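Local coordinates for endonuclease V isoform X2 (PDB 6OZI), which probably cleaves inosine-containing nucleic acid, most likely RNA, in a metal-ion-dependent reaction as a eukaryotic endonuclease V, at residues A[96-99]-A[100-104]; A[159-162]-A[163-167]; A[11-14]-A[15-18]. The protein carries 1 engineered substitution. All coordinates share one frame; numbering follows the deposited sequence. Where two conformers were deposited one is given.

Contact 1 of 3, residues A[96-99]-A[100-104]; sequences QELQ and LLKAK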
ATOM      1  N   GLN A  96     -18.923   7.595  20.475  1.00 25.89           N
ATOM      2  CA  GLN A  96     -17.862   7.755  21.466  1.00 27.63           C
ATOM      3  C   GLN A  96     -16.831   8.791  21.016  1.00 26.75           C
ATOM      4  O   GLN A  96     -16.449   9.679  21.790  1.00 26.84           O
ATOM      5  CB  GLN A  96     -17.210   6.406  21.765  1.00 29.31           C
ATOM      6  CG  GLN A  96     -18.113   5.463  22.553  1.00 32.57           C
ATOM      7  CD  GLN A  96     -18.593   6.065  23.877  1.00 37.15           C
ATOM      8  OE1 GLN A  96     -17.854   6.783  24.563  1.00 36.65           O
ATOM      9  NE2 GLN A  96     -19.844   5.783  24.232  1.00 39.55           N
ATOM     10  N   GLU A  97     -16.337   8.674  19.772  1.00 25.60           N
ATOM     11  CA  GLU A  97     -15.387   9.669  19.275  1.00 24.13           C
ATOM     12  C   GLU A  97     -15.982  11.068  19.345  1.00 22.68           C
ATOM     13  O   GLU A  97     -15.310  12.014  19.768  1.00 22.76           O
ATOM     14  CB  GLU A  97     -14.957   9.353  17.838  1.00 23.33           C
ATOM     15  CG  GLU A  97     -14.079   8.117  17.661  1.00 24.53           C
ATOM     16  CD  GLU A  97     -12.652   8.313  18.171  1.00 28.15           C
ATOM     17  OE1 GLU A  97     -12.302   9.428  18.613  1.00 29.76           O
ATOM     18  OE2 GLU A  97     -11.874   7.341  18.134  1.00 29.66           O
ATOM     19  N   LEU A  98     -17.245  11.212  18.937  1.00 22.35           N
ATOM     20  CA  LEU A  98     -17.897  12.516  18.916  1.00 24.04           C
ATOM     21  C   LEU A  98     -17.991  13.095  20.317  1.00 27.46           C
ATOM     22  O   LEU A  98     -17.721  14.282  20.531  1.00 27.56           O
ATOM     23  CB  LEU A  98     -19.287  12.391  18.295  1.00 26.28           C
ATOM     24  CG  LEU A  98     -20.094  13.683  18.175  1.00 27.07           C
ATOM     25  CD1 LEU A  98     -19.408  14.625  17.198  1.00 24.91           C
ATOM     26  CD2 LEU A  98     -21.520  13.391  17.734  1.00 27.51           C
ATOM     27  N   GLN A  99     -18.414  12.275  21.284  1.00 26.70           N
ATOM     28  CA  GLN A  99     -18.499  12.735  22.664  1.00 30.62           C
ATOM     29  C   GLN A  99     -17.131  13.167  23.183  1.00 29.78           C
ATOM     30  O   GLN A  99     -17.011  14.177  23.894  1.00 30.17           O
ATOM     31  CB  GLN A  99     -19.106  11.629  23.529  1.00 35.67           C
ATOM     32  CG  GLN A  99     -18.795  11.713  25.003  1.00 42.24           C
ATOM     33  CD  GLN A  99     -19.594  10.703  25.821  1.00 47.57           C
ATOM     34  OE1 GLN A  99     -19.630   9.509  25.505  1.00 49.72           O
ATOM     35  NE2 GLN A  99     -20.206  11.175  26.901  1.00 49.32           N
ATOM     36  N   LEU A 100     -16.083  12.409  22.838  1.00 30.16           N
ATOM     37  CA  LEU A 100     -14.728  12.802  23.215  1.00 29.73           C
ATOM     38  C   LEU A 100     -14.340  14.142  22.593  1.00 27.32           C
ATOM     39  O   LEU A 100     -13.783  15.011  23.271  1.00 28.42           O
ATOM     40  CB  LEU A 100     -13.748  11.706  22.805  1.00 30.85           C
ATOM     41  CG  LEU A 100     -12.288  11.876  23.197  1.00 32.52           C
ATOM     42  CD1 LEU A 100     -12.163  12.180  24.667  1.00 34.21           C
ATOM     43  CD2 LEU A 100     -11.569  10.589  22.866  1.00 32.95           C
ATOM     44  N   LEU A 101     -14.627  14.329  21.303  1.00 27.70           N
ATOM     45  CA  LEU A 101     -14.329  15.603  20.648  1.00 28.00           C
ATOM     46  C   LEU A 101     -15.060  16.754  21.332  1.00 28.89           C
ATOM     47  O   LEU A 101     -14.470  17.806  21.605  1.00 29.22           O
ATOM     48  CB  LEU A 101     -14.700  15.527  19.168  1.00 24.93           C
ATOM     49  CG  LEU A 101     -14.721  16.835  18.379  1.00 25.70           C
ATOM     50  CD1 LEU A 101     -13.335  17.460  18.295  1.00 27.72           C
ATOM     51  CD2 LEU A 101     -15.280  16.599  16.985  1.00 22.07           C
ATOM     52  N   LYS A 102     -16.350  16.569  21.622  1.00 26.60           N
ATOM     53  CA  LYS A 102     -17.114  17.636  22.266  1.00 31.42           C
ATOM     54  C   LYS A 102     -16.580  17.955  23.656  1.00 33.99           C
ATOM     55  O   LYS A 102     -16.617  19.116  24.078  1.00 35.32           O
ATOM     56  CB  LYS A 102     -18.597  17.263  22.349  1.00 33.56           C
ATOM     57  CG  LYS A 102     -19.315  17.243  21.000  1.00 34.15           C
ATOM     58  CD  LYS A 102     -20.803  16.913  21.149  1.00 36.13           C
ATOM     59  CE  LYS A 102     -21.557  17.214  19.860  1.00 36.48           C
ATOM     60  NZ  LYS A 102     -22.995  16.834  19.902  1.00 37.47           N
ATOM     61  N   ALA A 103     -16.062  16.956  24.379  1.00 32.86           N
ATOM     62  CA  ALA A 103     -15.533  17.245  25.709  1.00 34.73           C
ATOM     63  C   ALA A 103     -14.148  17.882  25.640  1.00 34.90           C
ATOM     64  O   ALA A 103     -13.820  18.751  26.454  1.00 36.12           O
ATOM     65  CB  ALA A 103     -15.482  15.969  26.551  1.00 34.61           C
ATOM     66  N   LYS A 104     -13.334  17.473  24.667  1.00 34.53           N
ATOM     67  CA  LYS A 104     -11.954  17.940  24.564  0.50 35.70           C
ATOM     68  C   LYS A 104     -11.876  19.303  23.882  1.00 35.69           C
ATOM     69  O   LYS A 104     -11.309  20.256  24.421  1.00 36.72           O
ATOM     70  CB  LYS A 104     -11.121  16.917  23.782  0.50 35.02           C
ATOM     71  CG  LYS A 104      -9.932  16.361  24.533  0.50 36.00           C
ATOM     72  CD  LYS A 104      -8.970  15.642  23.594  0.50 35.20           C
ATOM     73  CE  LYS A 104      -7.565  16.223  23.716  0.50 36.03           C
ATOM     74  NZ  LYS A 104      -6.495  15.248  23.342  0.50 36.04           N
TER
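Leu-98 and Lys-102 meet one helical turn apart. CE of Lys-102 lies 4.2 Å from CG of Leu-98, and the two side chains pass at a slant. Lys-102 has CG anti to its own carbonyl carbon (chi1 -70°) and an extended chain beyond. This lays the aliphatic part back over the preceding turn, with CG 3.4 Å from O of Leu-98. O of Leu-98 also accepts the backbone N of Lys-102 at 2.9 Å. Leu-101 N bonds to Glu-97 O in the same way, also at 2.9 Å. The pair Ala-103 N to Gln-99 O is more bent, at 146°. These i to i+4 bonds form the last turns of helix 86-104, which packs on the mixed sheet of this RNase H-like fold. Glu-97 turns its carboxylate toward that sheet. OE2 is bonded to Ser-55 and Thr-73, and OE1 to Asn-71, so the buried carboxylate, probably charged, is gripped by three neutral side chains from two adjacent strands. Leu-101 packs on Met-57, Val-59 and Tyr-69. Leu-100 reaches Tyr-69 and Asn-71 near the edge of the sheet, with its side chain about 6 Å from a bound potassium ion; Asn-71 and Thr-72 belong to a potassium site.

Contact 2 of 3, residues A[159-162]-A[163-167]; sequences EVIS and QFKRL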
ATOM      1  N   GLU A 159     -24.264  -0.039 -15.837  1.00 32.97           N
ATOM      2  CA  GLU A 159     -25.025   1.009 -16.516  1.00 31.92           C
ATOM      3  C   GLU A 159     -24.631   2.398 -16.022  1.00 31.24           C
ATOM      4  O   GLU A 159     -24.470   3.328 -16.826  1.00 30.92           O
ATOM      5  CB  GLU A 159     -26.523   0.763 -16.337  1.00 30.90           C
ATOM      6  CG  GLU A 159     -26.936  -0.634 -16.792  1.00 34.95           C
ATOM      7  CD  GLU A 159     -28.422  -0.906 -16.655  1.00 37.25           C
ATOM      8  OE1 GLU A 159     -29.094  -0.238 -15.838  1.00 36.72           O
ATOM      9  OE2 GLU A 159     -28.920  -1.802 -17.374  1.00 40.41           O
ATOM     10  N   VAL A 160     -24.449   2.553 -14.707  1.00 30.64           N
ATOM     11  CA  VAL A 160     -24.048   3.846 -14.158  1.00 29.43           C
ATOM     12  C   VAL A 160     -22.671   4.232 -14.677  1.00 29.31           C
ATOM     13  O   VAL A 160     -22.431   5.381 -15.065  1.00 28.74           O
ATOM     14  CB  VAL A 160     -24.069   3.812 -12.619  1.00 30.19           C
ATOM     15  CG1 VAL A 160     -23.402   5.060 -12.047  1.00 28.15           C
ATOM     16  CG2 VAL A 160     -25.493   3.669 -12.101  1.00 29.82           C
ATOM     17  N   ILE A 161     -21.740   3.279 -14.668  1.00 30.26           N
ATOM     18  CA  ILE A 161     -20.386   3.569 -15.126  1.00 31.56           C
ATOM     19  C   ILE A 161     -20.380   3.936 -16.606  1.00 31.62           C
ATOM     20  O   ILE A 161     -19.706   4.889 -17.016  1.00 32.39           O
ATOM     21  CB  ILE A 161     -19.455   2.380 -14.828  1.00 35.83           C
ATOM     22  CG1 ILE A 161     -19.312   2.203 -13.319  1.00 37.75           C
ATOM     23  CG2 ILE A 161     -18.096   2.590 -15.466  1.00 37.37           C
ATOM     24  CD1 ILE A 161     -18.969   3.496 -12.602  1.00 37.38           C
ATOM     25  N   SER A 162     -21.126   3.197 -17.434  1.00 30.56           N
ATOM     26  CA  SER A 162     -21.125   3.525 -18.859  1.00 33.12           C
ATOM     27  C   SER A 162     -21.765   4.888 -19.105  1.00 32.75           C
ATOM     28  O   SER A 162     -21.271   5.671 -19.928  1.00 34.29           O
ATOM     29  CB  SER A 162     -21.827   2.435 -19.670  1.00 34.99           C
ATOM     30  OG  SER A 162     -23.226   2.469 -19.477  1.00 35.09           O
ATOM     31  N   GLN A 163     -22.854   5.196 -18.389  1.00 32.04           N
ATOM     32  CA  GLN A 163     -23.458   6.523 -18.490  1.00 30.71           C
ATOM     33  C   GLN A 163     -22.469   7.608 -18.081  1.00 27.42           C
ATOM     34  O   GLN A 163     -22.437   8.691 -18.681  1.00 27.56           O
ATOM     35  CB  GLN A 163     -24.731   6.599 -17.643  1.00 31.11           C
ATOM     36  CG  GLN A 163     -25.567   7.842 -17.929  1.00 32.25           C
ATOM     37  CD  GLN A 163     -26.879   7.897 -17.151  1.00 32.80           C
ATOM     38  OE1 GLN A 163     -27.227   6.969 -16.422  1.00 32.80           O
ATOM     39  NE2 GLN A 163     -27.613   8.995 -17.312  1.00 33.12           N
ATOM     40  N   PHE A 164     -21.673   7.350 -17.040  1.00 26.94           N
ATOM     41  CA  PHE A 164     -20.701   8.345 -16.603  1.00 28.79           C
ATOM     42  C   PHE A 164     -19.579   8.525 -17.618  1.00 32.76           C
ATOM     43  O   PHE A 164     -19.088   9.643 -17.804  1.00 34.88           O
ATOM     44  CB  PHE A 164     -20.107   7.974 -15.244  1.00 27.65           C
ATOM     45  CG  PHE A 164     -19.213   9.041 -14.685  1.00 27.28           C
ATOM     46  CD1 PHE A 164     -19.740  10.104 -13.971  1.00 25.45           C
ATOM     47  CD2 PHE A 164     -17.845   9.005 -14.917  1.00 29.75           C
ATOM     48  CE1 PHE A 164     -18.919  11.103 -13.474  1.00 26.62           C
ATOM     49  CE2 PHE A 164     -17.015   9.997 -14.424  1.00 30.27           C
ATOM     50  CZ  PHE A 164     -17.551  11.049 -13.701  1.00 28.59           C
ATOM     51  N   LYS A 165     -19.139   7.443 -18.268  1.00 30.04           N
ATOM     52  CA  LYS A 165     -18.105   7.593 -19.293  1.00 33.80           C
ATOM     53  C   LYS A 165     -18.635   8.356 -20.501  1.00 33.56           C
ATOM     54  O   LYS A 165     -17.936   9.220 -21.058  1.00 35.06           O
ATOM     55  CB  LYS A 165     -17.565   6.225 -19.711  1.00 37.68           C
ATOM     56  CG  LYS A 165     -16.732   5.546 -18.639  1.00 39.56           C
ATOM     57  CD  LYS A 165     -16.295   4.159 -19.076  1.00 44.01           C
ATOM     58  CE  LYS A 165     -15.471   3.495 -17.991  1.00 45.64           C
ATOM     59  NZ  LYS A 165     -15.240   2.054 -18.268  1.00 49.00           N
ATOM     60  N   ARG A 166     -19.872   8.056 -20.916  1.00 34.11           N
ATOM     61  CA  ARG A 166     -20.506   8.844 -21.970  1.00 35.24           C
ATOM     62  C   ARG A 166     -20.592  10.309 -21.569  1.00 33.59           C
ATOM     63  O   ARG A 166     -20.406  11.201 -22.403  1.00 36.47           O
ATOM     64  CB  ARG A 166     -21.899   8.293 -22.285  1.00 34.61           C
ATOM     65  CG  ARG A 166     -21.896   6.906 -22.921  1.00 37.20           C
ATOM     66  CD  ARG A 166     -23.242   6.550 -23.556  1.00 38.68           C
ATOM     67  NE  ARG A 166     -24.335   6.569 -22.579  1.00 37.55           N
ATOM     68  CZ  ARG A 166     -24.649   5.554 -21.776  1.00 36.84           C
ATOM     69  NH1 ARG A 166     -23.953   4.424 -21.817  1.00 38.20           N
ATOM     70  NH2 ARG A 166     -25.660   5.669 -20.927  1.00 35.04           N
ATOM     71  N   LEU A 167     -20.848  10.576 -20.285  1.00 32.42           N
ATOM     72  CA  LEU A 167     -20.844  11.954 -19.807  1.00 30.91           C
ATOM     73  C   LEU A 167     -19.462  12.573 -19.932  1.00 31.59           C
ATOM     74  O   LEU A 167     -19.324  13.715 -20.386  1.00 33.51           O
ATOM     75  CB  LEU A 167     -21.311  12.014 -18.352  1.00 29.58           C
ATOM     76  CG  LEU A 167     -21.203  13.390 -17.684  1.00 29.92           C
ATOM     77  CD1 LEU A 167     -22.200  14.397 -18.282  1.00 30.06           C
ATOM     78  CD2 LEU A 167     -21.361  13.264 -16.199  1.00 28.86           C
TER
HETATM   79  O   HOH W   1     -26.058   3.672 -18.895  1.00 35.63           O
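Ser-162 and Arg-166 face each other across one turn of helix 157-169. NH1 of Arg-166 donates to OG of Ser-162 over 3.1 Å. The bond is bent, at 138°, and OG lies 26° out of the guanidinium plane. Arg-166 reaches back because its chain folds at chi3 (-59°). The fold brings one guanidinium face over the backbone, where O of Ser-162 sits 3.4 Å above the plane, toward the rim. O of Ser-162 also accepts the backbone N of Arg-166 at 2.9 Å. The second terminal nitrogen is held through a water. NH2 of Arg-166 donates to this water at 2.9 Å, which lies at the edge of the group and in its plane. The water in turn donates to O of Glu-159, an oxygen that already takes the N-H of Gln-163. This polar side is the looser one. It lies on the surface, and a water completes it. Ile-161 and Lys-165 make a plain aliphatic touch on another flank, with CG2 of Ile-161 to CE of Lys-165 at 3.8 Å. The closely packed side is the one turned to the protein. CB of Phe-164 lies 3.5 Å from O of Val-160. CG of Phe-164 stands anti to the backbone N, which carries the ring away from that turn and into a buried place against Leu-175, Leu-191 and Pro-199. Val-160 follows on the same side, against Ile-177 and Leu-147. The helix thus lies against strand 174-179, the outermost strand at that end of the sheet within this chain, with Leu-167 also resting on Leu-175.

Contact 3 of 3, residues A[11-14]-A[15-18]; sequences EWNS and KQEE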
ATOM      1  N   GLU A  11     -34.425  -7.137  12.680  1.00 35.06           N
ATOM      2  CA  GLU A  11     -34.381  -6.011  13.613  1.00 36.82           C
ATOM      3  C   GLU A  11     -33.728  -4.786  12.981  1.00 33.91           C
ATOM      4  O   GLU A  11     -34.224  -3.658  13.127  1.00 33.77           O
ATOM      5  CB  GLU A  11     -33.622  -6.426  14.873  1.00 42.41           C
ATOM      6  CG  GLU A  11     -33.592  -5.381  15.962  1.00 47.98           C
ATOM      7  CD  GLU A  11     -32.747  -5.811  17.150  1.00 55.79           C
ATOM      8  OE1 GLU A  11     -32.966  -6.925  17.684  1.00 60.28           O
ATOM      9  OE2 GLU A  11     -31.841  -5.040  17.535  1.00 57.93           O
ATOM     10  N   TRP A  12     -32.610  -4.989  12.280  1.00 32.90           N
ATOM     11  CA  TRP A  12     -31.919  -3.886  11.620  1.00 30.85           C
ATOM     12  C   TRP A  12     -32.808  -3.230  10.569  1.00 30.21           C
ATOM     13  O   TRP A  12     -32.885  -1.995  10.483  1.00 29.76           O
ATOM     14  CB  TRP A  12     -30.624  -4.403  10.990  1.00 30.10           C
ATOM     15  CG  TRP A  12     -29.508  -4.623  11.969  1.00 32.87           C
ATOM     16  CD1 TRP A  12     -29.421  -4.126  13.235  1.00 34.42           C
ATOM     17  CD2 TRP A  12     -28.332  -5.413  11.767  1.00 34.47           C
ATOM     18  NE1 TRP A  12     -28.250  -4.531  13.824  1.00 35.45           N
ATOM     19  CE2 TRP A  12     -27.563  -5.328  12.947  1.00 36.63           C
ATOM     20  CE3 TRP A  12     -27.843  -6.171  10.696  1.00 31.10           C
ATOM     21  CZ2 TRP A  12     -26.337  -5.976  13.091  1.00 39.13           C
ATOM     22  CZ3 TRP A  12     -26.630  -6.813  10.840  1.00 35.69           C
ATOM     23  CH2 TRP A  12     -25.891  -6.716  12.031  1.00 38.67           C
ATOM     24  N   ASN A  13     -33.484  -4.046   9.757  1.00 30.96           N
ATOM     25  CA  ASN A  13     -34.430  -3.516   8.779  1.00 30.75           C
ATOM     26  C   ASN A  13     -35.506  -2.679   9.456  1.00 33.57           C
ATOM     27  O   ASN A  13     -35.872  -1.605   8.963  1.00 33.32           O
ATOM     28  CB  ASN A  13     -35.060  -4.660   7.987  1.00 29.39           C
ATOM     29  CG  ASN A  13     -34.069  -5.333   7.044  1.00 30.13           C
ATOM     30  OD1 ASN A  13     -32.974  -4.816   6.793  1.00 28.35           O
ATOM     31  ND2 ASN A  13     -34.449  -6.491   6.518  1.00 32.05           N
ATOM     32  N   SER A  14     -36.018  -3.152  10.596  1.00 32.45           N
ATOM     33  CA  SER A  14     -37.068  -2.415  11.289  1.00 33.68           C
ATOM     34  C   SER A  14     -36.567  -1.060  11.784  1.00 32.99           C
ATOM     35  O   SER A  14     -37.210  -0.024  11.559  1.00 34.20           O
ATOM     36  CB  SER A  14     -37.613  -3.254  12.442  1.00 37.01           C
ATOM     37  OG  SER A  14     -38.421  -2.461  13.285  1.00 42.03           O
ATOM     38  N   LYS A  15     -35.413  -1.047  12.466  1.00 31.68           N
ATOM     39  CA  LYS A  15     -34.849   0.217  12.935  1.00 33.01           C
ATOM     40  C   LYS A  15     -34.632   1.183  11.777  1.00 31.06           C
ATOM     41  O   LYS A  15     -34.918   2.384  11.888  1.00 31.93           O
ATOM     42  CB  LYS A  15     -33.526  -0.023  13.660  1.00 37.23           C
ATOM     43  CG  LYS A  15     -33.625  -0.736  14.999  1.00 44.48           C
ATOM     44  CD  LYS A  15     -32.370  -1.595  15.208  1.00 48.60           C
ATOM     45  CE  LYS A  15     -32.005  -1.793  16.673  1.00 54.43           C
ATOM     46  NZ  LYS A  15     -30.769  -2.625  16.791  1.00 55.86           N
ATOM     47  N   GLN A  16     -34.134   0.671  10.652  1.00 31.20           N
ATOM     48  CA  GLN A  16     -33.920   1.534   9.497  1.00 29.51           C
ATOM     49  C   GLN A  16     -35.239   2.104   8.986  1.00 30.41           C
ATOM     50  O   GLN A  16     -35.330   3.299   8.675  1.00 31.13           O
ATOM     51  CB  GLN A  16     -33.192   0.753   8.406  1.00 26.78           C
ATOM     52  CG  GLN A  16     -31.735   0.491   8.738  1.00 27.16           C
ATOM     53  CD  GLN A  16     -31.012  -0.334   7.692  1.00 27.15           C
ATOM     54  OE1 GLN A  16     -31.637  -0.983   6.853  1.00 28.64           O
ATOM     55  NE2 GLN A  16     -29.682  -0.327   7.748  1.00 25.55           N
ATOM     56  N   GLU A  17     -36.290   1.281   8.950  1.00 28.88           N
ATOM     57  CA  GLU A  17     -37.585   1.775   8.486  1.00 31.34           C
ATOM     58  C   GLU A  17     -38.122   2.870   9.398  1.00 33.08           C
ATOM     59  O   GLU A  17     -38.735   3.831   8.920  1.00 33.40           O
ATOM     60  CB  GLU A  17     -38.597   0.632   8.376  1.00 33.85           C
ATOM     61  CG  GLU A  17     -38.343  -0.344   7.236  1.00 36.03           C
ATOM     62  CD  GLU A  17     -38.585   0.265   5.853  1.00 38.42           C
ATOM     63  OE1 GLU A  17     -39.141   1.383   5.759  1.00 39.29           O
ATOM     64  OE2 GLU A  17     -38.226  -0.393   4.855  1.00 38.69           O
ATOM     65  N   GLU A  18     -37.914   2.753  10.709  1.00 31.89           N
ATOM     66  CA  GLU A  18     -38.422   3.825  11.561  1.00 35.01           C
ATOM     67  C   GLU A  18     -37.550   5.080  11.509  1.00 32.90           C
ATOM     68  O   GLU A  18     -38.063   6.188  11.717  1.00 33.32           O
ATOM     69  CB  GLU A  18     -38.622   3.330  12.999  1.00 39.67           C
ATOM     70  CG  GLU A  18     -37.398   3.130  13.852  1.00 43.23           C
ATOM     71  CD  GLU A  18     -37.788   2.746  15.279  1.00 50.09           C
ATOM     72  OE1 GLU A  18     -39.008   2.599  15.535  1.00 53.09           O
ATOM     73  OE2 GLU A  18     -36.893   2.599  16.141  1.00 52.62           O
TER
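Glu-11 and Lys-15 cross at an angle and join at their charged ends. NZ of Lys-15 lies 2.7 Å from OE2 of Glu-11 in a salt bridge, and uses the anti lone pair of that oxygen, on the side away from OE1. Glu-11 sends CG anti to its backbone N (chi1 -176°), while Lys-15 turns CG back beside its own N. The two chains therefore converge although they start a full turn apart. Lys-15 bends at chi2 (148°), and its CD passes 3.5 Å from O of Glu-11. NZ of Lys-15 also comes to the edge of the Trp-12 indole, near its plane and 4.1 Å from CD1. It does not sit over the ring face, so this is not a cation-pi arrangement. The bridge is an i to i+4 pair on helix 6-19, near the start of the chain. The backbone bond from Lys-15 N to Glu-11 O spans the same turn at 2.9 Å. The Trp-12 indole is buried; it stacks on Phe-88 and also meets Tyr-85. Asn-13 and Gln-16 cross with their amide planes 32° apart, and their strongest partners lie beyond the helix. OD1 of Asn-13 bonds to Tyr-85, and OE1 of Gln-16 to Arg-124. NE2 of Gln-16 donates to O of Ser-84.

In the fold
All three contacts are local, each between neighbouring turns of a different helix, and none touches another. Contacts 1 and 3 are partly buried; contact 2 is a surface contact. Contacts 1 and 2 lie on opposite sides of the chain's centre, about 41 Å apart between centres. Their helices pack near the two outermost strands of the same sheet, 67-76 and 174-179. Contact 3 meets helix 86-104, which also carries contact 1. Contact 1 has a buried carboxylate bonded to the sheet, contact 2 a water-linked arginine, and contact 3 a salt bridge. The nearest atoms of contacts 2 and 3 lie about 6 and 5 Å from the bound nucleic acid, those of contact 1 about 13 Å.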